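Local atomic coordinates of DNA alpha-glucosyltransferase (Enterobacteria phage T4, PDB entry 1XV5), a protein that belongs to the glycosyltransferases of the GT-B fold, enzymes built from two Rossmann-like domains that face each other across a deep cleft. Residues K105-V119 with R134-F147. Sequence-based numbering, arbitrary orientation.
With GOL (glycerol), chain G; EDO (1,2-ethanediol), chain D.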
ATOM      1  N   LYS A 105     -14.142  17.527 -19.179  1.00 25.68           N
ATOM      2  CA  LYS A 105     -15.117  18.592 -18.981  1.00 26.79           C
ATOM      3  C   LYS A 105     -14.700  19.479 -17.812  1.00 27.35           C
ATOM      4  O   LYS A 105     -14.380  18.987 -16.730  1.00 26.62           O
ATOM      5  CB  LYS A 105     -16.513  18.010 -18.732  1.00 28.73           C
ATOM      6  CG  LYS A 105     -17.052  17.204 -19.906  1.00 31.28           C
ATOM      7  CD  LYS A 105     -18.560  17.020 -19.847  1.00 35.57           C
ATOM      8  CE  LYS A 105     -18.987  16.164 -18.676  1.00 38.55           C
ATOM      9  NZ  LYS A 105     -20.465  15.989 -18.658  1.00 42.57           N
ATOM     10  N   PRO A 106     -14.679  20.805 -18.026  1.00 26.83           N
ATOM     11  CA  PRO A 106     -14.295  21.762 -16.985  1.00 26.90           C
ATOM     12  C   PRO A 106     -15.113  21.651 -15.702  1.00 26.90           C
ATOM     13  O   PRO A 106     -14.617  21.951 -14.616  1.00 27.80           O
ATOM     14  CB  PRO A 106     -14.489  23.111 -17.674  1.00 27.12           C
ATOM     15  CG  PRO A 106     -14.149  22.800 -19.092  1.00 27.70           C
ATOM     16  CD  PRO A 106     -14.870  21.490 -19.316  1.00 26.09           C
ATOM     17  N   SER A 107     -16.362  21.216 -15.827  1.00 26.13           N
ATOM     18  CA  SER A 107     -17.242  21.091 -14.668  1.00 26.57           C
ATOM     19  C   SER A 107     -16.919  19.881 -13.795  1.00 25.12           C
ATOM     20  O   SER A 107     -17.321  19.823 -12.635  1.00 24.86           O
ATOM     21  CB  SER A 107     -18.699  21.013 -15.122  1.00 26.87           C
ATOM     22  OG  SER A 107     -18.940  19.829 -15.863  1.00 28.43           O
ATOM     23  N   ILE A 108     -16.199  18.915 -14.352  1.00 24.44           N
ATOM     24  CA  ILE A 108     -15.836  17.719 -13.602  1.00 24.41           C
ATOM     25  C   ILE A 108     -14.771  18.035 -12.555  1.00 24.18           C
ATOM     26  O   ILE A 108     -13.776  18.701 -12.849  1.00 23.93           O
ATOM     27  CB  ILE A 108     -15.320  16.607 -14.551  1.00 24.07           C
ATOM     28  CG1 ILE A 108     -16.487  16.065 -15.383  1.00 23.01           C
ATOM     29  CG2 ILE A 108     -14.664  15.493 -13.749  1.00 24.27           C
ATOM     30  CD1 ILE A 108     -16.094  15.033 -16.428  1.00 22.97           C
ATOM     31  N   ARG A 109     -14.986  17.564 -11.331  1.00 23.60           N
ATOM     32  CA  ARG A 109     -14.027  17.807 -10.261  1.00 23.72           C
ATOM     33  C   ARG A 109     -12.951  16.734 -10.306  1.00 22.73           C
ATOM     34  O   ARG A 109     -13.215  15.563 -10.039  1.00 23.90           O
ATOM     35  CB  ARG A 109     -14.726  17.799  -8.895  1.00 25.07           C
ATOM     36  CG  ARG A 109     -13.796  18.124  -7.735  1.00 28.36           C
ATOM     37  CD  ARG A 109     -14.560  18.520  -6.480  1.00 31.71           C
ATOM     38  NE  ARG A 109     -15.327  19.747  -6.680  1.00 35.98           N
ATOM     39  CZ  ARG A 109     -15.983  20.390  -5.718  1.00 37.50           C
ATOM     40  NH1 ARG A 109     -15.968  19.928  -4.475  1.00 39.11           N
ATOM     41  NH2 ARG A 109     -16.660  21.496  -6.001  1.00 39.23           N
ATOM     42  N   VAL A 110     -11.737  17.138 -10.654  1.00 21.42           N
ATOM     43  CA  VAL A 110     -10.626  16.206 -10.752  1.00 20.23           C
ATOM     44  C   VAL A 110      -9.859  16.100  -9.442  1.00 19.41           C
ATOM     45  O   VAL A 110      -9.345  17.089  -8.925  1.00 18.27           O
ATOM     46  CB  VAL A 110      -9.655  16.628 -11.870  1.00 20.20           C
ATOM     47  CG1 VAL A 110      -8.453  15.702 -11.897  1.00 20.18           C
ATOM     48  CG2 VAL A 110     -10.378  16.606 -13.212  1.00 19.80           C
ATOM     49  N   VAL A 111      -9.789  14.884  -8.916  1.00 19.51           N
ATOM     50  CA  VAL A 111      -9.091  14.630  -7.667  1.00 17.67           C
ATOM     51  C   VAL A 111      -7.827  13.830  -7.954  1.00 18.04           C
ATOM     52  O   VAL A 111      -7.877  12.775  -8.586  1.00 18.49           O
ATOM     53  CB  VAL A 111      -9.981  13.832  -6.697  1.00 17.33           C
ATOM     54  CG1 VAL A 111      -9.257  13.629  -5.377  1.00 17.86           C
ATOM     55  CG2 VAL A 111     -11.297  14.567  -6.486  1.00 17.98           C
ATOM     56  N   VAL A 112      -6.690  14.334  -7.493  1.00 17.18           N
ATOM     57  CA  VAL A 112      -5.434  13.642  -7.718  1.00 17.71           C
ATOM     58  C   VAL A 112      -4.807  13.162  -6.421  1.00 17.67           C
ATOM     59  O   VAL A 112      -4.585  13.943  -5.496  1.00 18.14           O
ATOM     60  CB  VAL A 112      -4.423  14.542  -8.446  1.00 19.02           C
ATOM     61  CG1 VAL A 112      -3.105  13.803  -8.615  1.00 17.75           C
ATOM     62  CG2 VAL A 112      -4.981  14.954  -9.803  1.00 19.17           C
ATOM     63  N   TYR A 113      -4.537  11.863  -6.361  1.00 16.60           N
ATOM     64  CA  TYR A 113      -3.914  11.254  -5.194  1.00 16.09           C
ATOM     65  C   TYR A 113      -2.485  10.861  -5.548  1.00 16.79           C
ATOM     66  O   TYR A 113      -2.260  10.159  -6.539  1.00 16.03           O
ATOM     67  CB  TYR A 113      -4.657   9.979  -4.779  1.00 14.78           C
ATOM     68  CG  TYR A 113      -5.924  10.166  -3.973  1.00 15.57           C
ATOM     69  CD1 TYR A 113      -5.895  10.146  -2.576  1.00 15.62           C
ATOM     70  CD2 TYR A 113      -7.161  10.299  -4.605  1.00 14.96           C
ATOM     71  CE1 TYR A 113      -7.072  10.241  -1.828  1.00 17.26           C
ATOM     72  CE2 TYR A 113      -8.342  10.396  -3.870  1.00 15.85           C
ATOM     73  CZ  TYR A 113      -8.291  10.362  -2.484  1.00 16.16           C
ATOM     74  OH  TYR A 113      -9.456  10.420  -1.759  1.00 16.29           O
ATOM     75  N   GLN A 114      -1.524  11.320  -4.756  1.00 16.59           N
ATOM     76  CA  GLN A 114      -0.140  10.938  -4.983  1.00 16.65           C
ATOM     77  C   GLN A 114       0.113   9.826  -3.978  1.00 16.66           C
ATOM     78  O   GLN A 114       0.214  10.073  -2.777  1.00 16.26           O
ATOM     79  CB  GLN A 114       0.824  12.095  -4.727  1.00 18.18           C
ATOM     80  CG  GLN A 114       2.266  11.663  -4.911  1.00 19.32           C
ATOM     81  CD  GLN A 114       2.463  10.916  -6.217  1.00 20.71           C
ATOM     82  OE1 GLN A 114       2.323  11.488  -7.302  1.00 23.11           O
ATOM     83  NE2 GLN A 114       2.773   9.630  -6.122  1.00 17.83           N
ATOM     84  N   HIS A 115       0.211   8.602  -4.486  1.00 15.60           N
ATOM     85  CA  HIS A 115       0.394   7.423  -3.650  1.00 16.62           C
ATOM     86  C   HIS A 115       1.826   7.000  -3.370  1.00 17.76           C
ATOM     87  O   HIS A 115       2.058   6.110  -2.548  1.00 16.63           O
ATOM     88  CB  HIS A 115      -0.361   6.255  -4.282  1.00 15.23           C
ATOM     89  CG  HIS A 115      -1.845   6.438  -4.290  1.00 16.56           C
ATOM     90  ND1 HIS A 115      -2.612   6.335  -3.148  1.00 14.99           N
ATOM     91  CD2 HIS A 115      -2.700   6.751  -5.291  1.00 15.11           C
ATOM     92  CE1 HIS A 115      -3.875   6.578  -3.447  1.00 16.55           C
ATOM     93  NE2 HIS A 115      -3.956   6.836  -4.741  1.00 15.77           N
ATOM     94  N   ASP A 116       2.785   7.628  -4.039  1.00 18.62           N
ATOM     95  CA  ASP A 116       4.182   7.260  -3.845  1.00 20.64           C
ATOM     96  C   ASP A 116       4.944   8.178  -2.895  1.00 20.23           C
ATOM     97  O   ASP A 116       4.459   9.248  -2.523  1.00 20.48           O
ATOM     98  CB  ASP A 116       4.869   7.154  -5.206  1.00 24.21           C
ATOM     99  CG  ASP A 116       4.342   5.981  -6.023  1.00 28.46           C
ATOM    100  OD1 ASP A 116       4.541   5.961  -7.256  1.00 29.27           O
ATOM    101  OD2 ASP A 116       3.727   5.069  -5.422  1.00 29.52           O
ATOM    102  N   HIS A 117       6.141   7.751  -2.501  1.00 19.74           N
ATOM    103  CA  HIS A 117       6.940   8.500  -1.537  1.00 19.41           C
ATOM    104  C   HIS A 117       8.195   9.215  -2.041  1.00 22.24           C
ATOM    105  O   HIS A 117       8.226  10.440  -2.127  1.00 22.05           O
ATOM    106  CB  HIS A 117       7.330   7.561  -0.393  1.00 18.71           C
ATOM    107  CG  HIS A 117       6.167   6.834   0.209  1.00 17.71           C
ATOM    108  ND1 HIS A 117       5.217   7.461   0.988  1.00 15.69           N
ATOM    109  CD2 HIS A 117       5.784   5.538   0.119  1.00 16.17           C
ATOM    110  CE1 HIS A 117       4.301   6.581   1.353  1.00 16.56           C
ATOM    111  NE2 HIS A 117       4.621   5.406   0.838  1.00 15.59           N
ATOM    112  N   SER A 118       9.232   8.444  -2.347  1.00 23.50           N
ATOM    113  CA  SER A 118      10.507   8.994  -2.798  1.00 27.37           C
ATOM    114  C   SER A 118      10.492   9.651  -4.173  1.00 28.11           C
ATOM    115  O   SER A 118       9.680   9.308  -5.031  1.00 28.22           O
ATOM    116  CB  SER A 118      11.571   7.893  -2.790  1.00 28.34           C
ATOM    117  OG  SER A 118      12.783   8.357  -3.356  1.00 34.56           O
ATOM    118  N   VAL A 119      11.407  10.597  -4.373  1.00 29.94           N
ATOM    119  CA  VAL A 119      11.531  11.286  -5.651  1.00 31.91           C
ATOM    120  C   VAL A 119      11.878  10.275  -6.740  1.00 33.22           C
ATOM    121  O   VAL A 119      11.494  10.445  -7.897  1.00 34.65           O
ATOM    122  CB  VAL A 119      12.644  12.364  -5.618  1.00 32.81           C
ATOM    123  CG1 VAL A 119      12.221  13.524  -4.741  1.00 32.07           C
ATOM    124  CG2 VAL A 119      13.945  11.758  -5.101  1.00 33.57           C
ATOM    125  N   ARG A 134      -4.369  20.439 -13.303  1.00 22.13           N
ATOM    126  CA  ARG A 134      -5.789  20.308 -13.618  1.00 22.24           C
ATOM    127  C   ARG A 134      -6.594  19.944 -12.375  1.00 21.05           C
ATOM    128  O   ARG A 134      -7.787  20.227 -12.286  1.00 22.26           O
ATOM    129  CB  ARG A 134      -6.002  19.230 -14.686  1.00 20.79           C
ATOM    130  CG  ARG A 134      -7.470  18.895 -14.950  1.00 21.83           C
ATOM    131  CD  ARG A 134      -8.231  20.099 -15.487  1.00 23.42           C
ATOM    132  NE  ARG A 134      -9.656  19.826 -15.686  1.00 23.19           N
ATOM    133  CZ  ARG A 134     -10.559  19.764 -14.713  1.00 24.66           C
ATOM    134  NH1 ARG A 134     -11.829  19.511 -15.001  1.00 24.18           N
ATOM    135  NH2 ARG A 134     -10.200  19.960 -13.450  1.00 24.72           N
ATOM    136  N   ALA A 135      -5.925  19.320 -11.414  1.00 20.97           N
ATOM    137  CA  ALA A 135      -6.573  18.886 -10.184  1.00 20.48           C
ATOM    138  C   ALA A 135      -7.268  19.989  -9.397  1.00 20.64           C
ATOM    139  O   ALA A 135      -6.749  21.094  -9.251  1.00 20.67           O
ATOM    140  CB  ALA A 135      -5.556  18.185  -9.289  1.00 20.51           C
ATOM    141  N   ASP A 136      -8.452  19.667  -8.889  1.00 20.58           N
ATOM    142  CA  ASP A 136      -9.223  20.594  -8.074  1.00 21.09           C
ATOM    143  C   ASP A 136      -8.955  20.234  -6.618  1.00 20.15           C
ATOM    144  O   ASP A 136      -9.170  21.039  -5.713  1.00 20.29           O
ATOM    145  CB  ASP A 136     -10.716  20.461  -8.374  1.00 21.72           C
ATOM    146  CG  ASP A 136     -11.061  20.873  -9.788  1.00 23.80           C
ATOM    147  OD1 ASP A 136     -11.377  19.991 -10.612  1.00 23.85           O
ATOM    148  OD2 ASP A 136     -11.004  22.086 -10.079  1.00 24.83           O
ATOM    149  N   VAL A 137      -8.483  19.007  -6.410  1.00 19.13           N
ATOM    150  CA  VAL A 137      -8.164  18.499  -5.081  1.00 18.25           C
ATOM    151  C   VAL A 137      -6.934  17.603  -5.204  1.00 18.40           C
ATOM    152  O   VAL A 137      -6.881  16.731  -6.073  1.00 19.00           O
ATOM    153  CB  VAL A 137      -9.323  17.653  -4.502  1.00 18.19           C
ATOM    154  CG1 VAL A 137      -8.981  17.200  -3.085  1.00 18.27           C
ATOM    155  CG2 VAL A 137     -10.620  18.458  -4.506  1.00 19.67           C
ATOM    156  N   ILE A 138      -5.955  17.815  -4.329  1.00 18.46           N
ATOM    157  CA  ILE A 138      -4.725  17.028  -4.348  1.00 17.92           C
ATOM    158  C   ILE A 138      -4.453  16.409  -2.979  1.00 17.51           C
ATOM    159  O   ILE A 138      -4.578  17.086  -1.959  1.00 17.39           O
ATOM    160  CB  ILE A 138      -3.520  17.908  -4.722  1.00 19.74           C
ATOM    161  CG1 ILE A 138      -3.781  18.603  -6.060  1.00 19.76           C
ATOM    162  CG2 ILE A 138      -2.254  17.061  -4.793  1.00 18.03           C
ATOM    163  CD1 ILE A 138      -2.759  19.673  -6.392  1.00 20.13           C
ATOM    164  N   PHE A 139      -4.077  15.131  -2.970  1.00 16.86           N
ATOM    165  CA  PHE A 139      -3.771  14.407  -1.731  1.00 16.72           C
ATOM    166  C   PHE A 139      -2.373  13.783  -1.776  1.00 16.55           C
ATOM    167  O   PHE A 139      -1.907  13.359  -2.838  1.00 16.53           O
ATOM    168  CB  PHE A 139      -4.745  13.248  -1.497  1.00 16.41           C
ATOM    169  CG  PHE A 139      -6.139  13.656  -1.116  1.00 17.52           C
ATOM    170  CD1 PHE A 139      -7.158  13.659  -2.063  1.00 16.27           C
ATOM    171  CD2 PHE A 139      -6.456  13.949   0.207  1.00 16.15           C
ATOM    172  CE1 PHE A 139      -8.475  13.939  -1.697  1.00 16.93           C
ATOM    173  CE2 PHE A 139      -7.768  14.231   0.583  1.00 17.90           C
ATOM    174  CZ  PHE A 139      -8.780  14.222  -0.370  1.00 16.97           C
ATOM    175  N   SER A 140      -1.721  13.708  -0.617  1.00 15.57           N
ATOM    176  CA  SER A 140      -0.404  13.081  -0.505  1.00 14.29           C
ATOM    177  C   SER A 140      -0.308  12.410   0.864  1.00 12.92           C
ATOM    178  O   SER A 140      -1.086  12.715   1.764  1.00 12.91           O
ATOM    179  CB  SER A 140       0.720  14.108  -0.652  1.00 13.89           C
ATOM    180  OG  SER A 140       0.898  14.857   0.536  1.00 16.90           O
ATOM    181  N   HIS A 141       0.652  11.505   1.018  1.00 12.66           N
ATOM    182  CA  HIS A 141       0.836  10.783   2.278  1.00 14.15           C
ATOM    183  C   HIS A 141       1.504  11.603   3.381  1.00 13.38           C
ATOM    184  O   HIS A 141       1.423  11.242   4.556  1.00 14.53           O
ATOM    185  CB  HIS A 141       1.676   9.522   2.054  1.00 14.50           C
ATOM    186  CG  HIS A 141       0.934   8.394   1.407  1.00 13.91           C
ATOM    187  ND1 HIS A 141      -0.124   7.751   2.012  1.00 14.15           N
ATOM    188  CD2 HIS A 141       1.125   7.770   0.221  1.00 14.91           C
ATOM    189  CE1 HIS A 141      -0.549   6.775   1.229  1.00 15.44           C
ATOM    190  NE2 HIS A 141       0.192   6.766   0.135  1.00 14.52           N
ATOM    191  N   SER A 142       2.163  12.699   3.018  1.00 14.23           N
ATOM    192  CA  SER A 142       2.853  13.497   4.029  1.00 16.13           C
ATOM    193  C   SER A 142       3.086  14.954   3.647  1.00 17.30           C
ATOM    194  O   SER A 142       3.436  15.264   2.507  1.00 16.87           O
ATOM    195  CB  SER A 142       4.196  12.841   4.359  1.00 14.96           C
ATOM    196  OG  SER A 142       4.948  13.626   5.271  1.00 17.25           O
ATOM    197  N   ASP A 143       2.895  15.846   4.615  1.00 18.14           N
ATOM    198  CA  ASP A 143       3.108  17.269   4.385  1.00 20.24           C
ATOM    199  C   ASP A 143       4.593  17.529   4.127  1.00 20.89           C
ATOM    200  O   ASP A 143       4.955  18.511   3.478  1.00 21.58           O
ATOM    201  CB  ASP A 143       2.669  18.095   5.604  1.00 23.51           C
ATOM    202  CG  ASP A 143       1.182  17.975   5.903  1.00 27.23           C
ATOM    203  OD1 ASP A 143       0.384  17.818   4.957  1.00 29.73           O
ATOM    204  OD2 ASP A 143       0.805  18.058   7.094  1.00 30.18           O
ATOM    205  N   ASN A 144       5.448  16.641   4.631  1.00 20.18           N
ATOM    206  CA  ASN A 144       6.895  16.795   4.471  1.00 20.86           C
ATOM    207  C   ASN A 144       7.528  15.846   3.459  1.00 20.57           C
ATOM    208  O   ASN A 144       8.754  15.742   3.380  1.00 20.23           O
ATOM    209  CB  ASN A 144       7.586  16.626   5.826  1.00 23.44           C
ATOM    210  CG  ASN A 144       7.204  17.713   6.808  1.00 26.76           C
ATOM    211  OD1 ASN A 144       7.452  18.893   6.567  1.00 29.38           O
ATOM    212  ND2 ASN A 144       6.588  17.322   7.918  1.00 29.67           N
ATOM    213  N   GLY A 145       6.697  15.162   2.681  1.00 18.72           N
ATOM    214  CA  GLY A 145       7.214  14.240   1.686  1.00 19.02           C
ATOM    215  C   GLY A 145       7.851  14.943   0.499  1.00 20.15           C
ATOM    216  O   GLY A 145       7.766  16.163   0.367  1.00 20.26           O
ATOM    217  N   ASP A 146       8.487  14.166  -0.371  1.00 20.11           N
ATOM    218  CA  ASP A 146       9.139  14.717  -1.550  1.00 21.48           C
ATOM    219  C   ASP A 146       8.141  15.366  -2.503  1.00 21.78           C
ATOM    220  O   ASP A 146       8.447  16.381  -3.129  1.00 23.43           O
ATOM    221  CB  ASP A 146       9.926  13.617  -2.272  1.00 20.54           C
ATOM    222  CG  ASP A 146      11.166  13.187  -1.501  1.00 23.25           C
ATOM    223  OD1 ASP A 146      11.753  12.141  -1.844  1.00 23.03           O
ATOM    224  OD2 ASP A 146      11.560  13.903  -0.556  1.00 21.96           O
ATOM    225  N   PHE A 147       6.949  14.791  -2.616  1.00 21.34           N
ATOM    226  CA  PHE A 147       5.933  15.356  -3.501  1.00 21.82           C
ATOM    227  C   PHE A 147       5.612  16.790  -3.096  1.00 21.65           C
ATOM    228  O   PHE A 147       5.581  17.689  -3.938  1.00 22.95           O
ATOM    229  CB  PHE A 147       4.652  14.517  -3.454  1.00 20.65           C
ATOM    230  CG  PHE A 147       3.522  15.089  -4.273  1.00 20.56           C
ATOM    231  CD1 PHE A 147       3.540  15.014  -5.663  1.00 20.15           C
ATOM    232  CD2 PHE A 147       2.452  15.720  -3.652  1.00 20.38           C
ATOM    233  CE1 PHE A 147       2.507  15.561  -6.424  1.00 20.58           C
ATOM    234  CE2 PHE A 147       1.412  16.273  -4.403  1.00 20.56           C
ATOM    235  CZ  PHE A 147       1.440  16.193  -5.791  1.00 20.78           C
TER
HETATM  236  C1  GOL G2002      -0.247   2.789   0.203  1.00 17.94           C
HETATM  237  O1  GOL G2002       0.880   2.159   1.101  1.00 16.07           O
HETATM  238  C2  GOL G2002      -0.424   2.566  -1.072  1.00 19.86           C
HETATM  239  O2  GOL G2002       0.718   2.780  -1.752  1.00 20.70           O
HETATM  240  C3  GOL G2002      -1.348   3.375  -1.498  1.00 17.26           C
HETATM  241  O3  GOL G2002      -1.372   4.935  -1.254  1.00 16.92           O
HETATM  242  C1  EDO D1403       4.045   1.427  -6.208  1.00 35.46           C
HETATM  243  O1  EDO D1403       3.777   2.634  -6.946  1.00 35.54           O
HETATM  244  C2  EDO D1403       2.759   0.807  -5.649  1.00 34.01           C
HETATM  245  O2  EDO D1403       2.150   1.647  -4.654  1.00 32.11           O
HETATM  246  O   HOH W   1       2.397  10.681  -1.436  1.00 17.69           O
HETATM  247  O   HOH W   2       6.461  12.332  -1.261  1.00 21.05           O
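Tyr113 and Phe139 run alongside each other from adjacent strands, their rings in an offset stack. The planes are only 12° apart and the centroids 4.5 Å. Phe139 CD1 sits over one face of the tyrosine ring, 3.4 Å from Tyr113 CE1. Both rings have CG anti to the carbonyl carbon (chi1 -80° and -71°), which tips them alike from neighbouring strands. Val111 CG1 meets the edge of the Phe139 ring, in its plane. Tyr113 OH is hydrogen-bonded to Gln395 NE2. These strands, 109-114 and 137-140, are adjacent and parallel in the seven-stranded sheet of one Rossmann-like domain of the GT-B fold. Helix 128-134 belongs to the crossover between them and packs on Val112 and Ile138. Backbone bonds such as Val112 N to Val137 O, 2.8 Å, join the strands.

At the N-terminal end of the pair, Arg134 lays one guanidinium face on Val110 CG2. A bend at chi2 turns its chain back over that valine. Arg134 NH1 then donates to Ile108 O at 3.0 Å, nearly in the guanidinium plane, and weakly to Lys105 O. NH2 forms a salt bridge with Asp136 OD1, which it meets from above the carboxylate plane. Asp136 OD1 also takes Val110 N on its anti lone pair at 2.9 Å, so two donors grip this one oxygen.

Where the strands end, Gln114 CB stands over the centre of the Phe147 ring, 3.9 Å from its centroid. The rings of His117 and His141 meet obliquely, and the His117 side chain is about 6 Å from the bound UDP. His115 ND1 and His141 NE2 share one glycerol hydroxyl, O3. Asp146 OD1 accepts Val119 N at 3.0 Å through its anti lone pair and also bonds Tyr301, while OD2 pairs with Lys300.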